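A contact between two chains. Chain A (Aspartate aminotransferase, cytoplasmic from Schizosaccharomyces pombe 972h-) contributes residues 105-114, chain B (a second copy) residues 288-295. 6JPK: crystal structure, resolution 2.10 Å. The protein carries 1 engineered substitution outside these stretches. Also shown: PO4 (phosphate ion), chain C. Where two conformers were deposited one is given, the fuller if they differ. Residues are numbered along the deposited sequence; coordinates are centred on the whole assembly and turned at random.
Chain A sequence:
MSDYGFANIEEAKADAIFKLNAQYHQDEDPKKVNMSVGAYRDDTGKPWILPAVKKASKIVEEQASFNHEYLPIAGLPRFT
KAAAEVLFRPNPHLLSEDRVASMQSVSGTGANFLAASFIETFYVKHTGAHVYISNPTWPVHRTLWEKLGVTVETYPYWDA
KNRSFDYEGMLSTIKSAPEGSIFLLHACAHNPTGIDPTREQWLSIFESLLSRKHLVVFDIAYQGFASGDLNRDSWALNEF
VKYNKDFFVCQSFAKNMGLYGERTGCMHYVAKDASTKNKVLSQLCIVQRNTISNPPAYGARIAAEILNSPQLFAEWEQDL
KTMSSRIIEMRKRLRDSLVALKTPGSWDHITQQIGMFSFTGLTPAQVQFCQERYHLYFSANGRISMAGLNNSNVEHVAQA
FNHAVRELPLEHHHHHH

Chain A (105-114) SVSGTGANFL
Chain B, residues 288-295: QRNTISNP

No hydrogen bond crosses between the two stretches; packing joins them, burying 349 Å² with both sides summed. In chain A, Ser A105 (phi/psi -129/168) is extended, Val A106 lies at -77/76, Ser A107 lies at 59/-163, the residues from Gly A108 to Leu A114 have helical phi/psi near -63/-42, and the helix continues beyond Leu A114. Its i to i-4 bonds include Gly A110 N to Val A106 O (3.1 Å) and Phe A113 N to Thr A109 O (2.9 Å). Chain B leaves its helix at Asn B290 (-97/16) and continues irregularly through Thr B291 (-129/-55), Ile B292 (-122/-11), Ser B293 (75/-56) and Asn B294 (-162/157). Gln B288 O holds this turn, accepting from Ile B292 N at 3.1 Å and Ser B293 N at 2.9 Å.

The register is fixed by two CA pairs: Gly A110 to Ile B292, 4.8 Å, and Phe A113 to Thr B291, 5.7 Å. The CA of Gly A110 makes a CA-H...O contact with Thr B291 O at 3.5 Å, with 142° at the hydrogen. An ideal CB on Gly A110 would still clear chain B, lying 4.0 Å from Thr B291 O, but would clash with Val A106 O within its own chain, at 2.8 Å.

Val A106, Thr A109 and Phe A113 all point their CA-to-CB bonds toward chain B. Val A106, chi1 t (-176°), brings CG1 to 3.7 Å from CB of Ile B292, an apolar contact between buried residues; Ile B292 is p, t (66°, 170°).

Thr A109 is m (-59°), a rotamer that serves two surroundings. Its CG2 packs 3.9 Å from Ile B292 C, while OG1 lies 3.4 Å from Ser B293 CB and donates a hydrogen bond to phosphate O1 at 2.7 Å, though the position of OG1 is less certain. Thr A109 N also donates to O1 (2.9 Å). Gly A108 N donates to phosphate O2 at 2.7 Å, and Ser A107 OG to the same oxygen at a very short 2.4 Å, with chi1 between wells at -146°.

Phe A113, t with chi2 -96°, places Thr B291 CB over one ring face. Thr B291 is p (49°), and its CG2 reaches 3.6 Å from Phe A113 CE2; Phe A113 CD2 lies 3.5 Å from Asn B290 O. Asn B290 (m, -72°) instead directs its CA-to-CB bond away. Ala A111 also points away, while Asn A112 (m, -82°) points sideways and its ND2 bonds Gly A108 O at 2.9 Å.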

# COMPACT_ATOMS: atom_id res chain seq x y z
N SER A 105 -5.72 -1.72 5.65
CA SER A 105 -5.25 -2.07 4.32
C SER A 105 -5.09 -0.81 3.48
O SER A 105 -5.56 0.28 3.85
CB SER A 105 -6.22 -3.04 3.63
OG SER A 105 -7.52 -2.48 3.56
N VAL A 106 -4.44 -0.97 2.33
CA VAL A 106 -4.31 0.12 1.37
C VAL A 106 -5.65 0.21 0.65
O VAL A 106 -5.80 -0.27 -0.48
CB VAL A 106 -3.15 -0.13 0.39
CG1 VAL A 106 -2.97 1.07 -0.55
CG2 VAL A 106 -1.86 -0.41 1.15
N SER A 107 -6.64 0.78 1.35
CA SER A 107 -8.01 0.96 0.88
C SER A 107 -8.69 -0.36 0.54
O SER A 107 -8.24 -1.43 0.97
CB SER A 107 -8.06 1.91 -0.32
OG SER A 107 -9.25 2.69 -0.31
N GLY A 108 -9.80 -0.29 -0.20
CA GLY A 108 -10.56 -1.49 -0.50
C GLY A 108 -9.81 -2.48 -1.36
O GLY A 108 -9.93 -3.70 -1.18
N THR A 109 -9.02 -1.99 -2.32
CA THR A 109 -8.30 -2.91 -3.20
C THR A 109 -7.28 -3.73 -2.41
O THR A 109 -7.18 -4.95 -2.58
CB THR A 109 -7.61 -2.15 -4.32
OG1 THR A 109 -8.60 -1.43 -5.07
CG2 THR A 109 -6.89 -3.13 -5.27
N GLY A 110 -6.53 -3.06 -1.52
CA GLY A 110 -5.59 -3.77 -0.67
C GLY A 110 -6.27 -4.73 0.29
O GLY A 110 -5.72 -5.79 0.59
N ALA A 111 -7.46 -4.38 0.78
CA ALA A 111 -8.21 -5.34 1.60
C ALA A 111 -8.57 -6.58 0.78
O ALA A 111 -8.43 -7.71 1.26
CB ALA A 111 -9.47 -4.69 2.17
N ASN A 112 -9.04 -6.38 -0.45
CA ASN A 112 -9.34 -7.52 -1.32
C ASN A 112 -8.08 -8.35 -1.59
O ASN A 112 -8.14 -9.58 -1.64
CB ASN A 112 -9.96 -7.03 -2.64
CG ASN A 112 -11.47 -6.75 -2.52
OD1 ASN A 112 -12.27 -7.67 -2.59
ND2 ASN A 112 -11.84 -5.49 -2.34
N PHE A 113 -6.93 -7.68 -1.77
CA PHE A 113 -5.70 -8.42 -2.01
C PHE A 113 -5.34 -9.27 -0.80
O PHE A 113 -4.95 -10.44 -0.94
CB PHE A 113 -4.56 -7.46 -2.35
CG PHE A 113 -3.24 -8.14 -2.56
CD1 PHE A 113 -2.32 -8.24 -1.53
CD2 PHE A 113 -2.93 -8.72 -3.78
CE1 PHE A 113 -1.11 -8.89 -1.70
CE2 PHE A 113 -1.72 -9.37 -3.98
CZ PHE A 113 -0.80 -9.46 -2.94
N LEU A 114 -5.50 -8.70 0.40
CA LEU A 114 -5.23 -9.46 1.62
C LEU A 114 -6.13 -10.68 1.73
O LEU A 114 -5.67 -11.80 1.99
CB LEU A 114 -5.44 -8.58 2.85
CG LEU A 114 -4.25 -7.96 3.57
CD1 LEU A 114 -4.76 -7.20 4.80
CD2 LEU A 114 -3.25 -9.04 3.97
N GLN B 288 0.73 -3.13 -9.86
CA GLN B 288 0.24 -2.15 -8.90
C GLN B 288 -1.29 -2.12 -8.88
O GLN B 288 -1.90 -2.02 -7.81
CB GLN B 288 0.79 -0.78 -9.24
CG GLN B 288 0.39 0.30 -8.26
CD GLN B 288 1.58 0.77 -7.44
OE1 GLN B 288 2.21 -0.01 -6.72
NE2 GLN B 288 1.89 2.06 -7.55
N ARG B 289 -1.91 -2.19 -10.06
CA ARG B 289 -3.36 -2.16 -10.12
C ARG B 289 -3.97 -3.33 -9.35
O ARG B 289 -5.02 -3.18 -8.71
CB ARG B 289 -3.82 -2.18 -11.58
CG ARG B 289 -5.26 -2.60 -11.77
CD ARG B 289 -5.98 -1.63 -12.67
NE ARG B 289 -5.30 -1.50 -13.96
CZ ARG B 289 -5.49 -0.49 -14.80
NH1 ARG B 289 -4.82 -0.45 -15.94
NH2 ARG B 289 -6.34 0.49 -14.49
N ASN B 290 -3.30 -4.49 -9.36
CA ASN B 290 -3.86 -5.70 -8.76
C ASN B 290 -3.37 -5.96 -7.34
O ASN B 290 -3.54 -7.07 -6.83
CB ASN B 290 -3.57 -6.89 -9.67
CG ASN B 290 -4.41 -6.83 -10.91
OD1 ASN B 290 -5.60 -7.14 -10.86
ND2 ASN B 290 -3.83 -6.36 -12.01
N THR B 291 -2.78 -4.96 -6.69
CA THR B 291 -2.36 -5.11 -5.30
C THR B 291 -2.89 -3.97 -4.45
O THR B 291 -3.55 -4.22 -3.44
CB THR B 291 -0.83 -5.18 -5.18
OG1 THR B 291 -0.27 -4.10 -5.94
CG2 THR B 291 -0.30 -6.52 -5.73
N ILE B 292 -2.61 -2.73 -4.84
CA ILE B 292 -3.03 -1.55 -4.08
C ILE B 292 -3.90 -0.59 -4.87
O ILE B 292 -4.45 0.35 -4.27
CB ILE B 292 -1.82 -0.79 -3.49
CG1 ILE B 292 -0.98 -0.17 -4.60
CG2 ILE B 292 -0.95 -1.72 -2.67
CD1 ILE B 292 0.09 0.80 -4.08
N SER B 293 -4.00 -0.76 -6.19
CA SER B 293 -4.73 0.12 -7.11
C SER B 293 -3.98 1.42 -7.38
O SER B 293 -3.70 1.75 -8.54
CB SER B 293 -6.16 0.39 -6.60
OG SER B 293 -6.95 1.05 -7.56
N ASN B 294 -3.65 2.18 -6.34
CA ASN B 294 -2.86 3.40 -6.48
C ASN B 294 -2.28 3.75 -5.11
O ASN B 294 -2.78 3.28 -4.08
CB ASN B 294 -3.72 4.55 -7.04
CG ASN B 294 -5.10 4.61 -6.43
OD1 ASN B 294 -5.27 5.10 -5.31
ND2 ASN B 294 -6.11 4.12 -7.17
N PRO B 295 -1.19 4.53 -5.07
CA PRO B 295 -0.42 4.67 -3.83
C PRO B 295 -0.89 5.86 -3.00
O PRO B 295 -1.61 6.73 -3.51
CB PRO B 295 1.01 4.88 -4.35
CG PRO B 295 0.82 5.64 -5.61
CD PRO B 295 -0.47 5.12 -6.22
P PO4 C . -10.38 1.55 -3.27
O1 PO4 C . -9.20 0.63 -3.50
O2 PO4 C . -10.75 1.62 -1.81
O3 PO4 C . -10.01 2.92 -3.79
O4 PO4 C . -11.60 1.07 -4.02